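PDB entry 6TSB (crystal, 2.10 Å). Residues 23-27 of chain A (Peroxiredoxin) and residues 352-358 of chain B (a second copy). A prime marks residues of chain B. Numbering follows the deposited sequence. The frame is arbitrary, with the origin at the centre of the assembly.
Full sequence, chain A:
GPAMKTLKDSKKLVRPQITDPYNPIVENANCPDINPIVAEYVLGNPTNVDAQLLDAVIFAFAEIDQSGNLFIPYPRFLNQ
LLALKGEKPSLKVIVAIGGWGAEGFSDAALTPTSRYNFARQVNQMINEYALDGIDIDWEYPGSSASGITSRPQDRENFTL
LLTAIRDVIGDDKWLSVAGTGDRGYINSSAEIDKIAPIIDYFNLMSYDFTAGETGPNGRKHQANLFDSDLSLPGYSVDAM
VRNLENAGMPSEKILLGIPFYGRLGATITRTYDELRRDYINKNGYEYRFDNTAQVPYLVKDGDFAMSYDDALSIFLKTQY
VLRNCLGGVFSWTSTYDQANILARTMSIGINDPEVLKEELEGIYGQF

Chain A 23-27: NPIVE
Chain B, residues 352-358: DPEVLKE

An irregular, extended segment of chain A lies against the first turn of a helix in chain B. Pro24 (phi/psi -64/113), Ile25 (-72/124) and Val26 (-116/95) keep the segment open, and Glu27 turns to positive phi (65/67). On the other side, Asp352′ (-153/66) occupies the N-cap position without a side-chain capping bond, and the helix begins at Pro353′ and continues beyond Glu358′. Its turn is held by Lys357′ N to Pro353′ O and Glu358′ N to Glu354′ O, both 3.1 Å, with a weak bond from Val355′ N to Asp352′ O at 3.0 Å. Pro24 and Glu354′ mark the register, their CA atoms 6.0 Å apart. Chain A runs counter to the helix sequence: Asn23 meets Lys357′, while Val26 meets Pro353′ and Glu354′.

No hydrogen bond joins the modelled atoms; the stretches bury 309 Å², both sides summed, through carbon contacts and polar atoms set against carbon. Pro353′, buried and with a C-gamma exo ring, points toward chain A; its CD lies 4.2 Å from CG1 of Val26 (chi1 t), an apolar pairing. Pro24, C-gamma endo, also points across: its CG is 4.2 Å from Lys357′ CG and 4.4 Å from Glu354′ CG, using the aliphatic parts of two charged side chains.

Polar atoms meet carbon elsewhere. The CA-to-CB bond of Ile25 (m, t) points away, and its backbone makes the contact instead, with O 3.5 Å from Pro353′ CG. The CA-to-CB bond of Glu354′ (chi1 -88°, m; chi2 t; chi3 -62°) points sideways, and its OE1 lies 3.7 Å from Val26 CG2. Lys357′ (t, p, t, chi4 -92°) reaches along the segment until NZ is 3.2 Å from Asn23 CB; Asn23 is unmodelled beyond CB, so its amide's role remains open.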

ATOM      1  N   ASN A  23      -5.013  -3.782 -18.710  1.00128.43           N
ATOM      2  CA  ASN A  23      -5.698  -4.577 -17.646  1.00130.37           C
ATOM      3  C   ASN A  23      -7.211  -4.332 -17.673  1.00131.68           C
ATOM      4  O   ASN A  23      -7.956  -5.252 -18.008  1.00112.80           O
ATOM      5  CB  ASN A  23      -5.089  -4.275 -16.296  1.00124.96           C
ATOM      6  N   PRO A  24      -7.725  -3.105 -17.381  1.00137.49           N
ATOM      7  CA  PRO A  24      -9.137  -2.929 -17.008  1.00131.59           C
ATOM      8  C   PRO A  24     -10.179  -3.276 -18.094  1.00123.02           C
ATOM      9  O   PRO A  24     -10.256  -2.548 -19.074  1.00111.88           O
ATOM     10  CB  PRO A  24      -9.238  -1.438 -16.616  1.00127.76           C
ATOM     11  CG  PRO A  24      -8.085  -0.760 -17.331  1.00129.13           C
ATOM     12  CD  PRO A  24      -7.003  -1.817 -17.435  1.00137.45           C
ATOM     13  N   ILE A  25     -10.966  -4.347 -17.866  1.00118.93           N
ATOM     14  CA  ILE A  25     -12.094  -4.857 -18.720  1.00112.59           C
ATOM     15  C   ILE A  25     -13.292  -3.903 -18.622  1.00107.59           C
ATOM     16  O   ILE A  25     -13.755  -3.707 -17.507  1.00 89.48           O
ATOM     17  CB  ILE A  25     -12.538  -6.272 -18.277  1.00110.14           C
ATOM     18  CG1 ILE A  25     -11.410  -7.305 -18.348  1.00113.46           C
ATOM     19  CG2 ILE A  25     -13.763  -6.725 -19.065  1.00104.22           C
ATOM     20  CD1 ILE A  25     -11.677  -8.539 -17.522  1.00110.55           C
ATOM     21  N   VAL A  26     -13.806  -3.373 -19.739  1.00125.32           N
ATOM     22  CA  VAL A  26     -15.039  -2.522 -19.777  1.00129.91           C
ATOM     23  C   VAL A  26     -16.099  -3.272 -20.593  1.00142.28           C
ATOM     24  O   VAL A  26     -16.053  -3.166 -21.832  1.00157.43           O
ATOM     25  CB  VAL A  26     -14.784  -1.114 -20.365  1.00120.85           C
ATOM     26  CG1 VAL A  26     -15.943  -0.158 -20.082  1.00111.19           C
ATOM     27  CG2 VAL A  26     -13.466  -0.516 -19.886  1.00112.20           C
ATOM     28  N   GLU A  27     -16.995  -4.014 -19.932  1.00133.80           N
ATOM     29  CA  GLU A  27     -18.159  -4.683 -20.581  1.00135.13           C
ATOM     30  C   GLU A  27     -17.658  -5.769 -21.551  1.00137.01           C
ATOM     31  O   GLU A  27     -17.829  -5.584 -22.784  1.00126.63           O
ATOM     32  CB  GLU A  27     -19.029  -3.639 -21.295  1.00132.98           C
ATOM     33  CG  GLU A  27     -20.437  -4.121 -21.618  1.00133.50           C
ATOM     34  CD  GLU A  27     -21.313  -4.378 -20.403  1.00128.64           C
ATOM     35  OE1 GLU A  27     -22.257  -5.201 -20.503  1.00114.90           O
ATOM     36  OE2 GLU A  27     -21.044  -3.759 -19.355  1.00114.91           O
TER
ATOM     37  N   ASP B 352     -17.461   2.271 -14.574  1.00 58.10           N
ATOM     38  CA  ASP B 352     -16.361   3.008 -15.265  1.00 59.20           C
ATOM     39  C   ASP B 352     -15.027   2.512 -14.718  1.00 56.11           C
ATOM     40  O   ASP B 352     -14.273   3.238 -14.074  1.00 56.71           O
ATOM     41  CB  ASP B 352     -16.539   4.522 -15.131  1.00 69.31           C
ATOM     42  CG  ASP B 352     -16.422   5.245 -16.460  1.00 81.33           C
ATOM     43  OD1 ASP B 352     -15.361   5.099 -17.114  1.00 82.67           O
ATOM     44  OD2 ASP B 352     -17.410   5.910 -16.852  1.00 88.14           O
ATOM     45  N   PRO B 353     -14.684   1.232 -14.963  1.00 57.85           N
ATOM     46  CA  PRO B 353     -13.527   0.624 -14.305  1.00 64.08           C
ATOM     47  C   PRO B 353     -12.194   1.281 -14.715  1.00 63.50           C
ATOM     48  O   PRO B 353     -11.233   1.132 -13.989  1.00 68.34           O
ATOM     49  CB  PRO B 353     -13.573  -0.865 -14.699  1.00 59.62           C
ATOM     50  CG  PRO B 353     -14.853  -1.046 -15.517  1.00 60.19           C
ATOM     51  CD  PRO B 353     -15.361   0.329 -15.904  1.00 59.06           C
ATOM     52  N   GLU B 354     -12.164   1.992 -15.847  1.00 70.72           N
ATOM     53  CA  GLU B 354     -10.966   2.752 -16.298  1.00 75.06           C
ATOM     54  C   GLU B 354     -10.665   3.852 -15.284  1.00 70.58           C
ATOM     55  O   GLU B 354      -9.489   3.970 -14.888  1.00 67.41           O
ATOM     56  CB  GLU B 354     -11.179   3.349 -17.689  1.00 90.04           C
ATOM     57  CG  GLU B 354     -10.787   2.395 -18.808  1.00 95.30           C
ATOM     58  CD  GLU B 354     -11.236   2.852 -20.184  1.00 96.45           C
ATOM     59  OE1 GLU B 354     -12.457   2.962 -20.394  1.00101.81           O
ATOM     60  OE2 GLU B 354     -10.362   3.120 -21.030  1.00 96.31           O
ATOM     61  N   VAL B 355     -11.697   4.582 -14.844  1.00 66.89           N
ATOM     62  CA  VAL B 355     -11.554   5.740 -13.907  1.00 63.57           C
ATOM     63  C   VAL B 355     -10.970   5.257 -12.566  1.00 62.38           C
ATOM     64  O   VAL B 355     -10.107   5.959 -11.979  1.00 65.07           O
ATOM     65  CB  VAL B 355     -12.893   6.487 -13.753  1.00 60.60           C
ATOM     66  CG1 VAL B 355     -12.808   7.615 -12.728  1.00 60.23           C
ATOM     67  CG2 VAL B 355     -13.377   7.011 -15.106  1.00 59.13           C
ATOM     68  N   LEU B 356     -11.384   4.077 -12.113  1.00 60.82           N
ATOM     69  CA  LEU B 356     -11.035   3.553 -10.769  1.00 60.23           C
ATOM     70  C   LEU B 356      -9.603   3.010 -10.808  1.00 61.36           C
ATOM     71  O   LEU B 356      -8.871   3.238  -9.824  1.00 56.60           O
ATOM     72  CB  LEU B 356     -12.055   2.478 -10.384  1.00 57.84           C
ATOM     73  CG  LEU B 356     -11.686   1.582  -9.205  1.00 57.34           C
ATOM     74  CD1 LEU B 356     -11.444   2.391  -7.936  1.00 55.61           C
ATOM     75  CD2 LEU B 356     -12.774   0.546  -8.959  1.00 62.34           C
ATOM     76  N   LYS B 357      -9.231   2.310 -11.891  1.00 66.23           N
ATOM     77  CA  LYS B 357      -7.830   1.880 -12.167  1.00 69.89           C
ATOM     78  C   LYS B 357      -6.881   3.090 -12.119  1.00 66.26           C
ATOM     79  O   LYS B 357      -5.897   2.991 -11.388  1.00 63.39           O
ATOM     80  CB  LYS B 357      -7.689   1.169 -13.519  1.00 73.39           C
ATOM     81  CG  LYS B 357      -6.297   0.602 -13.818  1.00 74.36           C
ATOM     82  CD  LYS B 357      -5.882  -0.579 -12.933  1.00 70.47           C
ATOM     83  CE  LYS B 357      -4.443  -1.020 -13.129  1.00 74.00           C
ATOM     84  NZ  LYS B 357      -4.299  -2.092 -14.146  1.00 77.64           N
ATOM     85  N   GLU B 358      -7.148   4.169 -12.875  1.00 69.96           N
ATOM     86  CA  GLU B 358      -6.358   5.439 -12.830  1.00 79.17           C
ATOM     87  C   GLU B 358      -6.184   5.917 -11.380  1.00 70.75           C
ATOM     88  O   GLU B 358      -5.041   6.212 -10.997  1.00 65.39           O
ATOM     89  CB  GLU B 358      -7.016   6.545 -13.656  1.00 91.26           C
ATOM     90  CG  GLU B 358      -6.262   6.858 -14.934  1.00102.95           C
ATOM     91  CD  GLU B 358      -7.057   7.623 -15.981  1.00117.85           C
ATOM     92  OE1 GLU B 358      -8.159   8.130 -15.651  1.00119.77           O
ATOM     93  OE2 GLU B 358      -6.577   7.702 -17.130  1.00125.03           O
TER